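Local coordinates for mandelate racemase/muconate lactonizing protein (Paenibacillus sp., PDB 3V5C), which probably dehydrates galacturonate as a magnesium-dependent lyase of the enolase superfamily, here in a mutant form with bound magnesium, at residues W12-I17 with I50-Q55; I62-E67 with L93-P98; E343-S348 with F365-D370. The protein carries 1 engineered substitution. All coordinates share one frame; numbering follows the deposited sequence. Where two conformers were deposited one is given.

Contact 1 (W12-I17 with I50-Q55)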
loop_
_atom_site.group_PDB
_atom_site.type_symbol
_atom_site.label_atom_id
_atom_site.label_comp_id
_atom_site.label_asym_id
_atom_site.label_seq_id
_atom_site.Cartn_x
_atom_site.Cartn_y
_atom_site.Cartn_z
ATOM N N TRP A 12 24.040 13.264 17.672
ATOM C CA TRP A 12 22.891 12.367 17.847
ATOM C C TRP A 12 23.204 10.992 17.268
ATOM O O TRP A 12 23.390 10.854 16.062
ATOM C CB TRP A 12 21.646 12.931 17.167
ATOM C CG TRP A 12 21.121 14.215 17.771
ATOM C CD1 TRP A 12 21.547 14.822 18.922
ATOM C CD2 TRP A 12 20.077 15.043 17.243
ATOM N NE1 TRP A 12 20.836 15.977 19.136
ATOM C CE2 TRP A 12 19.926 16.136 18.124
ATOM C CE3 TRP A 12 19.256 14.968 16.113
ATOM C CZ2 TRP A 12 18.987 17.150 17.904
ATOM C CZ3 TRP A 12 18.324 15.971 15.898
ATOM C CH2 TRP A 12 18.197 17.048 16.792
ATOM N N LYS A 13 23.265 9.985 18.135
ATOM C CA LYS A 13 23.673 8.660 17.730
ATOM C C LYS A 13 22.573 7.637 17.984
ATOM O O LYS A 13 21.718 7.821 18.862
ATOM C CB LYS A 13 24.936 8.239 18.485
ATOM C CG LYS A 13 26.175 9.070 18.145
ATOM C CD LYS A 13 27.368 8.651 18.994
ATOM C CE LYS A 13 28.649 9.250 18.434
ATOM N NZ LYS A 13 29.758 9.265 19.436
ATOM N N VAL A 14 22.625 6.556 17.218
ATOM C CA VAL A 14 21.761 5.412 17.457
ATOM C C VAL A 14 22.214 4.746 18.757
ATOM O O VAL A 14 23.346 4.292 18.865
ATOM C CB VAL A 14 21.837 4.412 16.298
ATOM C CG1 VAL A 14 20.945 3.207 16.594
ATOM C CG2 VAL A 14 21.443 5.091 14.985
ATOM N N GLU A 15 21.335 4.717 19.758
ATOM C CA GLU A 15 21.679 4.155 21.061
ATOM C C GLU A 15 21.118 2.749 21.258
ATOM O O GLU A 15 21.734 1.909 21.909
ATOM C CB GLU A 15 21.186 5.080 22.172
ATOM C CG GLU A 15 21.773 6.479 22.064
ATOM C CD GLU A 15 21.057 7.497 22.928
ATOM O OE1 GLU A 15 19.932 7.222 23.415
ATOM O OE2 GLU A 15 21.632 8.581 23.124
ATOM N N LYS A 16 19.958 2.481 20.662
ATOM C CA LYS A 16 19.323 1.187 20.853
ATOM C C LYS A 16 18.405 0.892 19.676
ATOM O O LYS A 16 17.835 1.813 19.079
ATOM C CB LYS A 16 18.509 1.205 22.150
ATOM C CG LYS A 16 18.120 -0.158 22.697
ATOM C CD LYS A 16 17.395 0.024 24.043
ATOM C CE LYS A 16 17.259 -1.293 24.788
ATOM N NZ LYS A 16 16.673 -1.104 26.147
ATOM N N ILE A 17 18.326 -0.387 19.319
ATOM C CA ILE A 17 17.392 -0.874 18.313
ATOM C C ILE A 17 16.720 -2.114 18.891
ATOM O O ILE A 17 17.398 -3.032 19.348
ATOM C CB ILE A 17 18.108 -1.239 16.993
ATOM C CG1 ILE A 17 18.725 0.010 16.356
ATOM C CG2 ILE A 17 17.108 -1.900 16.012
ATOM C CD1 ILE A 17 19.699 -0.315 15.211
ATOM N N ILE A 50 13.526 2.421 17.580
ATOM C CA ILE A 50 14.903 2.927 17.612
ATOM C C ILE A 50 15.004 4.037 18.651
ATOM O O ILE A 50 14.077 4.826 18.824
ATOM C CB ILE A 50 15.357 3.425 16.209
ATOM C CG1 ILE A 50 16.874 3.661 16.150
ATOM C CG2 ILE A 50 14.575 4.683 15.770
ATOM C CD1 ILE A 50 17.398 3.864 14.718
ATOM N N THR A 51 16.132 4.104 19.356
ATOM C CA THR A 51 16.339 5.191 20.306
ATOM C C THR A 51 17.562 5.970 19.856
ATOM O O THR A 51 18.631 5.391 19.688
ATOM C CB THR A 51 16.599 4.656 21.722
ATOM O OG1 THR A 51 15.505 3.823 22.149
ATOM C CG2 THR A 51 16.757 5.822 22.699
ATOM N N ILE A 52 17.379 7.267 19.647
ATOM C CA ILE A 52 18.450 8.169 19.232
ATOM C C ILE A 52 18.388 9.366 20.163
ATOM O O ILE A 52 17.319 9.945 20.369
ATOM C CB ILE A 52 18.265 8.643 17.775
ATOM C CG1 ILE A 52 18.369 7.470 16.799
ATOM C CG2 ILE A 52 19.292 9.750 17.426
ATOM C CD1 ILE A 52 17.771 7.778 15.426
ATOM N N ASP A 53 19.532 9.721 20.745
ATOM C CA ASP A 53 19.591 10.862 21.656
ATOM C C ASP A 53 18.435 10.847 22.665
ATOM O O ASP A 53 17.755 11.855 22.854
ATOM C CB ASP A 53 19.571 12.171 20.855
ATOM C CG ASP A 53 19.888 13.383 21.713
ATOM O OD1 ASP A 53 20.773 13.254 22.580
ATOM O OD2 ASP A 53 19.252 14.441 21.530
ATOM N N GLY A 54 18.204 9.694 23.282
ATOM C CA GLY A 54 17.228 9.577 24.359
ATOM C C GLY A 54 15.749 9.664 24.005
ATOM O O GLY A 54 14.896 9.785 24.890
ATOM N N GLN A 55 15.447 9.602 22.712
ATOM C CA GLN A 55 14.071 9.645 22.226
ATOM C C GLN A 55 13.818 8.411 21.365
ATOM O O GLN A 55 14.729 7.920 20.705
ATOM C CB GLN A 55 13.839 10.919 21.404
ATOM C CG GLN A 55 12.658 10.890 20.437
ATOM C CD GLN A 55 11.325 11.164 21.114
ATOM O OE1 GLN A 55 11.153 12.176 21.806
ATOM N NE2 GLN A 55 10.371 10.261 20.920
#
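Glu15 and Lys16 both face Thr51, forming a classic beta bulge in the antiparallel pairing of strands 14-30 and 42-52. Thr51 O takes two backbone donors, Glu15 N at 2.8 Å, nearly along the C=O axis, and Lys16 N in a weaker, longer bond. The return bond, Thr51 N to Lys16 O, measures 2.9 Å. Val14, Ile17, Ile50 and Ile52 share one face of the sheet, and this is the tightly packed side. Ile50 has its CG1 anti to the backbone N (chi1 -167°), which puts that atom 4.1 Å from Ile17 CG1, the two side chains side by side. Farther out, Ile50 CD1 meets Val14 CG1, these side chains crossing at about a right angle. Val99 of helix 92-107 also packs against Ile50. On the face of Lys16 and Thr51 the packing is thinner: the two CB atoms lie 4.0 Å apart, and the lysine chain leads away. At the turn end the chain of Glu15, extended beyond CG, runs to the type I' turn of residues 52-55, where its OE1 accepts Gly54 N at 3.0 Å from above the carboxylate plane. At the same turn Asp53 lies over the Trp12 indole, its CB 4.2 Å from the centroid of the five-membered ring in a CH-pi contact, with carboxylate and ring planes 15° apart. Asp53 OD2 sits 3.3 Å from Trp12 NE1, but over the ring face, and the angle is too poor for a hydrogen bond. Its strong partner is Arg106, which forms a salt bridge with it and also a cation-pi contact with Trp12. Hydrocarbon packing thus joins the sheet to helix 92-107, while at the turn a carboxylate holds Gly54 N, and Arg106 would probably offset the negative charge of Asp53 beside the indole.

Contact 2 (I62-E67 with L93-P98)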
loop_
_atom_site.group_PDB
_atom_site.type_symbol
_atom_site.label_atom_id
_atom_site.label_comp_id
_atom_site.label_asym_id
_atom_site.label_seq_id
_atom_site.Cartn_x
_atom_site.Cartn_y
_atom_site.Cartn_z
ATOM N N ILE A 62 11.885 -4.591 8.152
ATOM C CA ILE A 62 12.077 -5.918 7.579
ATOM C C ILE A 62 13.548 -6.146 7.263
ATOM O O ILE A 62 14.323 -5.191 7.142
ATOM C CB ILE A 62 11.194 -6.158 6.332
ATOM C CG1 ILE A 62 11.612 -5.247 5.181
ATOM C CG2 ILE A 62 9.705 -5.980 6.697
ATOM C CD1 ILE A 62 11.025 -5.654 3.812
ATOM N N HIS A 63 13.925 -7.417 7.152
ATOM C CA HIS A 63 15.284 -7.800 6.777
ATOM C C HIS A 63 16.323 -7.311 7.785
ATOM O O HIS A 63 17.442 -6.972 7.401
ATOM C CB HIS A 63 15.629 -7.239 5.399
ATOM C CG HIS A 63 14.833 -7.836 4.284
ATOM N ND1 HIS A 63 13.698 -8.587 4.495
ATOM C CD2 HIS A 63 15.016 -7.799 2.942
ATOM C CE1 HIS A 63 13.211 -8.983 3.332
ATOM N NE2 HIS A 63 13.993 -8.520 2.375
ATOM N N MET A 64 15.954 -7.237 9.058
ATOM C CA MET A 64 16.914 -6.824 10.084
ATOM C C MET A 64 17.136 -7.944 11.084
ATOM O O MET A 64 16.181 -8.449 11.665
ATOM C CB MET A 64 16.425 -5.586 10.834
ATOM C CG MET A 64 17.413 -5.086 11.875
ATOM S SD MET A 64 17.069 -3.411 12.443
ATOM C CE MET A 64 15.493 -3.620 13.277
ATOM N N THR A 65 18.396 -8.319 11.290
ATOM C CA THR A 65 18.751 -9.270 12.340
ATOM C C THR A 65 19.402 -8.527 13.502
ATOM O O THR A 65 19.837 -7.393 13.347
ATOM C CB THR A 65 19.746 -10.315 11.826
ATOM O OG1 THR A 65 20.946 -9.657 11.405
ATOM C CG2 THR A 65 19.142 -11.064 10.638
ATOM N N PRO A 66 19.479 -9.166 14.678
ATOM C CA PRO A 66 20.207 -8.507 15.774
ATOM C C PRO A 66 21.646 -8.199 15.377
ATOM O O PRO A 66 22.181 -7.174 15.787
ATOM C CB PRO A 66 20.201 -9.565 16.877
ATOM C CG PRO A 66 18.989 -10.381 16.607
ATOM C CD PRO A 66 18.818 -10.410 15.116
ATOM N N GLU A 67 22.258 -9.074 14.585
ATOM C CA GLU A 67 23.663 -8.906 14.222
ATOM C C GLU A 67 23.865 -7.712 13.283
ATOM O O GLU A 67 24.865 -6.996 13.377
ATOM C CB GLU A 67 24.212 -10.200 13.614
ATOM C CG GLU A 67 24.352 -11.355 14.622
ATOM C CD GLU A 67 23.031 -12.053 14.963
ATOM O OE1 GLU A 67 22.015 -11.837 14.266
ATOM O OE2 GLU A 67 23.012 -12.846 15.928
ATOM N N LEU A 93 15.138 -0.645 4.338
ATOM C CA LEU A 93 14.132 -1.637 4.719
ATOM C C LEU A 93 14.101 -1.850 6.238
ATOM O O LEU A 93 13.037 -2.082 6.823
ATOM C CB LEU A 93 14.379 -2.966 4.018
ATOM C CG LEU A 93 14.457 -2.914 2.491
ATOM C CD1 LEU A 93 14.830 -4.282 1.931
ATOM C CD2 LEU A 93 13.137 -2.367 1.890
ATOM N N GLN A 94 15.270 -1.762 6.862
ATOM C CA GLN A 94 15.418 -2.067 8.275
ATOM C C GLN A 94 14.994 -0.903 9.162
ATOM O O GLN A 94 14.390 -1.110 10.212
ATOM C CB GLN A 94 16.881 -2.391 8.576
ATOM C CG GLN A 94 17.400 -3.658 7.908
ATOM C CD GLN A 94 17.883 -3.443 6.477
ATOM O OE1 GLN A 94 17.901 -2.318 5.958
ATOM N NE2 GLN A 94 18.274 -4.536 5.829
ATOM N N LEU A 95 15.297 0.324 8.735
ATOM C CA LEU A 95 15.166 1.447 9.656
ATOM C C LEU A 95 14.504 2.726 9.147
ATOM O O LEU A 95 14.337 3.667 9.927
ATOM C CB LEU A 95 16.552 1.808 10.233
ATOM C CG LEU A 95 17.247 0.806 11.148
ATOM C CD1 LEU A 95 18.641 1.366 11.517
ATOM C CD2 LEU A 95 16.404 0.529 12.376
ATOM N N GLU A 96 14.101 2.788 7.886
ATOM C CA GLU A 96 13.584 4.062 7.382
ATOM C C GLU A 96 12.356 4.495 8.177
ATOM O O GLU A 96 12.169 5.677 8.459
ATOM C CB GLU A 96 13.246 4.029 5.894
ATOM C CG GLU A 96 12.102 3.108 5.497
ATOM C CD GLU A 96 11.947 3.037 3.990
ATOM O OE1 GLU A 96 11.213 2.154 3.539
ATOM O OE2 GLU A 96 12.555 3.868 3.277
ATOM N N TYR A 97 11.501 3.543 8.522
ATOM C CA TYR A 97 10.279 3.930 9.197
ATOM C C TYR A 97 10.518 4.382 10.639
ATOM O O TYR A 97 10.098 5.470 11.012
ATOM C CB TYR A 97 9.176 2.855 9.060
ATOM C CG TYR A 97 8.569 2.819 7.667
ATOM C CD1 TYR A 97 7.838 3.906 7.186
ATOM C CD2 TYR A 97 8.738 1.724 6.814
ATOM C CE1 TYR A 97 7.274 3.926 5.932
ATOM C CE2 TYR A 97 8.153 1.729 5.539
ATOM C CZ TYR A 97 7.437 2.851 5.106
ATOM O OH TYR A 97 6.842 2.893 3.862
ATOM N N PRO A 98 11.198 3.560 11.453
ATOM C CA PRO A 98 11.537 4.099 12.782
ATOM C C PRO A 98 12.331 5.422 12.719
ATOM O O PRO A 98 12.138 6.278 13.587
ATOM C CB PRO A 98 12.402 2.995 13.412
ATOM C CG PRO A 98 12.090 1.736 12.606
ATOM C CD PRO A 98 11.693 2.186 11.232
#
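Gln94 bends at chi2 (85°), placing CD where the amide can meet the backbone of His63, while Met64 has its CG anti to the backbone N (chi1 -178°), which starts its chain toward Leu95. Gln94 NE2 donates to His63 O at 3.0 Å; the oxygen lies close to the amide plane of the glutamine, but the N-H comes from well above the carbonyl plane. Next to this bond Met64 CB rests 3.6 Å from Gln94 CG, and Met64 SD touches Leu95 CD2 at 4.0 Å, the methionine and leucine side chains crossing at about a right angle. A second, almost straight bond joins Ile62 N to Leu93 O at 3.1 Å. Beside it Ile62 CG1 packs on Leu93 CB at 3.8 Å, and His63 CD2 meets Leu93 CD1 at 3.7 Å. Trp68 packs against Gln94 and Leu95, and Ser61 OG is hydrogen-bonded to Gln94 O. The result is a loop docked on the N-terminal part of helix 92-107 through main-chain and glutamine bonds, within the sheet-and-helix N-terminal capping domain that characterises the enolase superfamily.

Contact 3 (E343-S348 with F365-D370)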
loop_
_atom_site.group_PDB
_atom_site.type_symbol
_atom_site.label_atom_id
_atom_site.label_comp_id
_atom_site.label_asym_id
_atom_site.label_seq_id
_atom_site.Cartn_x
_atom_site.Cartn_y
_atom_site.Cartn_z
ATOM N N GLU A 343 -2.861 -5.180 17.740
ATOM C CA GLU A 343 -2.731 -4.958 19.178
ATOM C C GLU A 343 -1.479 -4.147 19.490
ATOM O O GLU A 343 -0.397 -4.475 19.024
ATOM C CB GLU A 343 -2.725 -6.291 19.931
ATOM C CG GLU A 343 -4.065 -7.009 19.870
ATOM C CD GLU A 343 -5.200 -6.129 20.350
ATOM O OE1 GLU A 343 -5.177 -5.739 21.537
ATOM O OE2 GLU A 343 -6.096 -5.808 19.539
ATOM N N GLY A 344 -1.637 -3.074 20.261
ATOM C CA GLY A 344 -0.505 -2.221 20.599
ATOM C C GLY A 344 -0.198 -1.115 19.599
ATOM O O GLY A 344 0.756 -0.363 19.782
ATOM N N MET A 345 -0.970 -1.036 18.528
ATOM C CA MET A 345 -0.710 -0.049 17.486
ATOM C C MET A 345 -1.932 0.844 17.294
ATOM O O MET A 345 -2.840 0.527 16.517
ATOM C CB MET A 345 -0.306 -0.749 16.179
ATOM C CG MET A 345 0.161 0.220 15.064
ATOM S SD MET A 345 0.793 -0.663 13.612
ATOM C CE MET A 345 -0.631 -0.626 12.537
ATOM N N ASP A 346 -1.971 1.954 18.029
ATOM C CA ASP A 346 -3.138 2.842 18.035
ATOM C C ASP A 346 -3.124 3.779 16.832
ATOM O O ASP A 346 -2.321 4.712 16.762
ATOM C CB ASP A 346 -3.140 3.639 19.346
ATOM C CG ASP A 346 -4.320 4.587 19.482
ATOM O OD1 ASP A 346 -5.097 4.766 18.531
ATOM O OD2 ASP A 346 -4.446 5.192 20.575
ATOM N N VAL A 347 -4.028 3.514 15.893
ATOM C CA VAL A 347 -4.144 4.297 14.669
ATOM C C VAL A 347 -5.378 5.195 14.688
ATOM O O VAL A 347 -5.796 5.710 13.658
ATOM C CB VAL A 347 -4.175 3.378 13.430
ATOM C CG1 VAL A 347 -2.904 2.550 13.355
ATOM C CG2 VAL A 347 -5.407 2.464 13.476
ATOM N N SER A 348 -5.936 5.424 15.877
ATOM C CA SER A 348 -7.194 6.166 15.999
ATOM C C SER A 348 -7.097 7.639 15.576
ATOM O O SER A 348 -8.119 8.314 15.383
ATOM C CB SER A 348 -7.726 6.064 17.427
ATOM O OG SER A 348 -6.896 6.769 18.320
ATOM N N PHE A 365 4.618 9.436 12.285
ATOM C CA PHE A 365 3.536 8.833 11.510
ATOM C C PHE A 365 2.193 8.872 12.236
ATOM O O PHE A 365 1.220 8.316 11.753
ATOM C CB PHE A 365 3.875 7.399 11.057
ATOM C CG PHE A 365 4.944 7.334 9.989
ATOM C CD1 PHE A 365 4.635 7.579 8.651
ATOM C CD2 PHE A 365 6.252 7.052 10.333
ATOM C CE1 PHE A 365 5.621 7.523 7.659
ATOM C CE2 PHE A 365 7.246 6.985 9.363
ATOM C CZ PHE A 365 6.930 7.235 8.014
ATOM N N GLY A 366 2.130 9.556 13.374
ATOM C CA GLY A 366 0.849 9.746 14.039
ATOM C C GLY A 366 0.259 8.482 14.643
ATOM O O GLY A 366 -0.901 8.458 15.032
ATOM N N ILE A 367 1.062 7.432 14.722
ATOM C CA ILE A 367 0.643 6.170 15.320
ATOM C C ILE A 367 1.224 6.060 16.727
ATOM O O ILE A 367 2.416 6.273 16.926
ATOM C CB ILE A 367 1.154 4.989 14.485
ATOM C CG1 ILE A 367 0.577 5.067 13.076
ATOM C CG2 ILE A 367 0.841 3.663 15.176
ATOM C CD1 ILE A 367 1.156 4.026 12.111
ATOM N N VAL A 368 0.381 5.750 17.715
ATOM C CA VAL A 368 0.874 5.660 19.078
ATOM C C VAL A 368 1.014 4.196 19.481
ATOM O O VAL A 368 0.024 3.463 19.572
ATOM C CB VAL A 368 -0.055 6.416 20.073
ATOM C CG1 VAL A 368 0.497 6.308 21.502
ATOM C CG2 VAL A 368 -0.181 7.856 19.636
ATOM N N PHE A 369 2.252 3.761 19.690
ATOM C CA PHE A 369 2.502 2.387 20.113
ATOM C C PHE A 369 2.436 2.237 21.624
ATOM O O PHE A 369 2.764 3.160 22.374
ATOM C CB PHE A 369 3.837 1.870 19.558
ATOM C CG PHE A 369 3.815 1.658 18.073
ATOM C CD1 PHE A 369 3.608 0.398 17.533
ATOM C CD2 PHE A 369 3.973 2.731 17.209
ATOM C CE1 PHE A 369 3.560 0.203 16.147
ATOM C CE2 PHE A 369 3.942 2.544 15.812
ATOM C CZ PHE A 369 3.720 1.278 15.289
ATOM N N ASP A 370 1.971 1.071 22.050
ATOM C CA ASP A 370 1.891 0.718 23.461
ATOM C C ASP A 370 3.286 0.304 23.877
ATOM O O ASP A 370 3.725 -0.799 23.584
ATOM C CB ASP A 370 0.889 -0.427 23.643
ATOM C CG ASP A 370 0.710 -0.831 25.095
ATOM O OD1 ASP A 370 1.647 -0.615 25.890
ATOM O OD2 ASP A 370 -0.374 -1.366 25.429
HETATM O O HOH W 1 -3.189 7.275 16.072
#
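Gly344-Val347 runs antiparallel to Gly366-Asp370, their end-to-end directions 162° apart, with Asp346 and Val368 as the hydrogen-bonded pair and Met345 and Phe369 as the non-hydrogen-bonded one. Asp346 N donates to Val368 O at 2.9 Å, and the return bond from Val368 N uses a lone pair of Asp346 O in the carbonyl plane. Asp370 N closes the strand end on Gly344 O. On the buried face Met345 and Phe369 lie side by side. Met345 CG is 3.6 Å from Phe369 CE1, and SD stands obliquely 4.8 Å from the ring centroid, a Met-aromatic contact. In Ile367, CG1 is anti to the carbonyl carbon (chi1 -61°), which leaves CG2 anti to the backbone N, and CG2 meets the same Met345 CG at 3.5 Å. Tyr58 stacks on the Phe369 ring. An alanine at Phe369 would probably open a gap beside Met345, leaving its sulfur without the aromatic partner and its end freer to turn. The face of Asp346 and Val368 is exposed: Asp346 OD1 accepts both Ser348 N and Ser348 OG, the backbone bond making an Asx turn. A water bridges Asp346 O and Gly366 O at 2.8 Å each. Asp370 OD1 caps the following helix at Leu373 N. Strands 345-346 and 368-369 thus form a short two-stranded antiparallel ribbon that leads into helix 371-380, with Ile367 and Phe369 packing on Tyr317 of helix 317-325.

In the fold
Contacts 1 and 2 share one hydrophobic interior: Ile17 CG2 meets Met64 CE, and Ile50 packs on Pro98 and Leu95, so helix 92-107 lies against both the strand pair and the docked loop. Contact 3 is about 20 Å from contact 1 between centres and does not touch it, yet it reaches contact 2 through Phe365 against Tyr97. All three are partly buried, each mixing buried residues (Ile50, Gln94, Met345) with exposed ones (Gly54, His63, Asp346). They differ in their polar chemistry: contact 1 adds carboxylates at an exposed turn, contact 2 uses one main-chain bond and the amide of a buried glutamine, and contact 3 relies on strand bonds, an Asx turn and a bridging water.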